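Phycocyanobilin lyase subunit beta (Nostoc sp. PCC 7120, PDB 5N3U) associates with CpcE to form a lyase that is probably required for attaching the phycocyanobilin chromophore to the phycocyanin alpha subunit CpcA. Local coordinates at residues B[63-68]-B[91-96]. Numbering follows the deposited sequence.
Sequences AVPQLL and DPRALD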
loop_
_atom_site.group_PDB
_atom_site.type_symbol
_atom_site.label_atom_id
_atom_site.label_comp_id
_atom_site.label_asym_id
_atom_site.label_seq_id
_atom_site.Cartn_x
_atom_site.Cartn_y
_atom_site.Cartn_z
ATOM N N ALA B 63 6.567 -1.934 27.900
ATOM C CA ALA B 63 6.239 -2.472 26.552
ATOM C C ALA B 63 6.996 -1.790 25.404
ATOM O O ALA B 63 6.978 -2.320 24.292
ATOM C CB ALA B 63 4.794 -2.371 26.322
ATOM N N VAL B 64 7.602 -0.619 25.637
ATOM C CA VAL B 64 8.200 0.140 24.546
ATOM C C VAL B 64 9.257 -0.650 23.745
ATOM O O VAL B 64 9.155 -0.642 22.556
ATOM C CB VAL B 64 8.718 1.511 25.032
ATOM C CG1 VAL B 64 9.572 2.165 23.962
ATOM C CG2 VAL B 64 7.558 2.330 25.366
ATOM N N PRO B 65 10.209 -1.382 24.370
ATOM C CA PRO B 65 11.183 -2.114 23.602
ATOM C C PRO B 65 10.600 -3.120 22.607
ATOM O O PRO B 65 11.079 -3.244 21.453
ATOM C CB PRO B 65 11.986 -2.877 24.693
ATOM C CG PRO B 65 12.009 -1.911 25.795
ATOM C CD PRO B 65 10.588 -1.355 25.800
ATOM N N GLN B 66 9.616 -3.885 23.049
ATOM C CA GLN B 66 8.963 -4.826 22.133
ATOM C C GLN B 66 8.102 -4.128 21.100
ATOM O O GLN B 66 8.096 -4.526 19.911
ATOM C CB GLN B 66 8.158 -5.850 22.932
ATOM C CG GLN B 66 9.086 -6.964 23.494
ATOM C CD GLN B 66 8.393 -7.725 24.571
ATOM O OE1 GLN B 66 8.022 -7.139 25.580
ATOM N NE2 GLN B 66 8.159 -8.996 24.362
ATOM N N LEU B 67 7.373 -3.109 21.501
ATOM C CA LEU B 67 6.695 -2.309 20.455
ATOM C C LEU B 67 7.675 -1.807 19.393
ATOM O O LEU B 67 7.385 -1.891 18.227
ATOM C CB LEU B 67 5.999 -1.165 21.014
ATOM C CG LEU B 67 4.656 -1.458 21.699
ATOM C CD1 LEU B 67 4.321 -0.304 22.602
ATOM C CD2 LEU B 67 3.532 -1.639 20.688
ATOM N N LEU B 68 8.852 -1.304 19.772
ATOM C CA LEU B 68 9.819 -0.808 18.777
ATOM C C LEU B 68 10.411 -1.858 17.854
ATOM O O LEU B 68 10.813 -1.480 16.762
ATOM C CB LEU B 68 11.015 -0.085 19.380
ATOM C CG LEU B 68 10.693 1.141 20.155
ATOM C CD1 LEU B 68 11.849 1.653 21.037
ATOM C CD2 LEU B 68 10.191 2.215 19.298
ATOM N N ASP B 91 7.044 7.560 25.318
ATOM C CA ASP B 91 8.410 7.331 25.722
ATOM C C ASP B 91 9.274 7.846 24.567
ATOM O O ASP B 91 9.184 7.382 23.434
ATOM C CB ASP B 91 8.582 5.845 25.994
ATOM C CG ASP B 91 9.978 5.423 26.427
ATOM O OD1 ASP B 91 11.023 5.870 25.926
ATOM O OD2 ASP B 91 10.066 4.459 27.216
ATOM N N PRO B 92 10.205 8.775 24.854
ATOM C CA PRO B 92 11.032 9.402 23.810
ATOM C C PRO B 92 12.030 8.467 23.158
ATOM O O PRO B 92 12.611 8.829 22.131
ATOM C CB PRO B 92 11.732 10.562 24.595
ATOM C CG PRO B 92 11.802 10.020 25.997
ATOM C CD PRO B 92 10.523 9.341 26.190
ATOM N N ARG B 93 12.185 7.238 23.649
ATOM C CA ARG B 93 12.986 6.263 22.929
ATOM C C ARG B 93 12.374 5.881 21.566
ATOM O O ARG B 93 13.056 5.380 20.740
ATOM C CB ARG B 93 13.210 5.015 23.717
ATOM C CG ARG B 93 14.091 5.201 24.985
ATOM C CD ARG B 93 14.157 3.874 25.697
ATOM N NE ARG B 93 12.899 3.578 26.364
ATOM C CZ ARG B 93 12.612 2.416 26.951
ATOM N NH1 ARG B 93 13.502 1.467 27.030
ATOM N NH2 ARG B 93 11.419 2.227 27.492
ATOM N N ALA B 94 11.120 6.204 21.359
ATOM C CA ALA B 94 10.420 5.950 20.092
ATOM C C ALA B 94 10.685 7.016 19.043
ATOM O O ALA B 94 10.158 6.926 17.950
ATOM C CB ALA B 94 8.922 5.882 20.400
ATOM N N LEU B 95 11.476 8.037 19.355
ATOM C CA LEU B 95 11.724 9.114 18.387
ATOM C C LEU B 95 12.115 8.611 16.954
ATOM O O LEU B 95 11.499 8.976 15.920
ATOM C CB LEU B 95 12.809 9.998 18.932
ATOM C CG LEU B 95 13.237 11.116 17.990
ATOM C CD1 LEU B 95 12.162 12.153 17.827
ATOM C CD2 LEU B 95 14.558 11.790 18.388
ATOM N N ASP B 96 13.152 7.799 16.878
ATOM C CA ASP B 96 13.669 7.411 15.523
ATOM C C ASP B 96 12.664 6.577 14.729
ATOM O O ASP B 96 12.536 6.776 13.562
ATOM C CB ASP B 96 14.992 6.659 15.654
ATOM C CG ASP B 96 16.153 7.571 16.207
ATOM O OD1 ASP B 96 16.172 8.861 16.065
ATOM O OD2 ASP B 96 17.088 6.990 16.778
#
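Val-64 sets its isopropyl group against a carboxylate and a guanidinium that are already paired with each other. Its CG2 lies 3.7 Å from CB of Asp-91, while its CB is 3.7 Å from NH2 of Arg-93. CG1, anti to the backbone N (chi1 169°), sits over one face of the guanidinium. Beside it, CG of Pro-65 comes within 3.9 Å of Arg-93 NH1. One turn further along helix 64-69, the two methyls of Leu-68 divide the work: CD2 packs on Ala-94, 4.0 Å from its CB, and CD1 approaches the carbonyl O of Arg-93.

The ion pair is side-on and two-pronged. Arg-93 NE donates to Asp-91 OD1 and NH2 to Asp-91 OD2 (2.6 Å), both oxygens being met on their syn sides with the carboxylate at the guanidinium edge. A bend at chi3 (-74°) turns NE out of the extended line of the arginine chain. OD1 also takes the backbone N of Arg-93 on its anti side (2.9 Å), closing an Asx turn ahead of helix 95-104. NH1 reaches the carbonyl O of Gly-140 of the lyase alpha subunit, CpcE; Pro-142 of that chain packs on Pro-65 and Leu-68.

The contact joins helix 64-69 to the 3-10 turn 92-94 leading into helix 95-104, across intervening helix 76-89 of the HEAT-repeat array. If Glu-61 and Asp-91 are both ionised, Arg-93 would be expected to offset their repulsion. Helix 64-69 offers carbon, much of it laid on polar groups, whereas the polar bonds hold Asp-91 and Arg-93 in place and link them to CpcE.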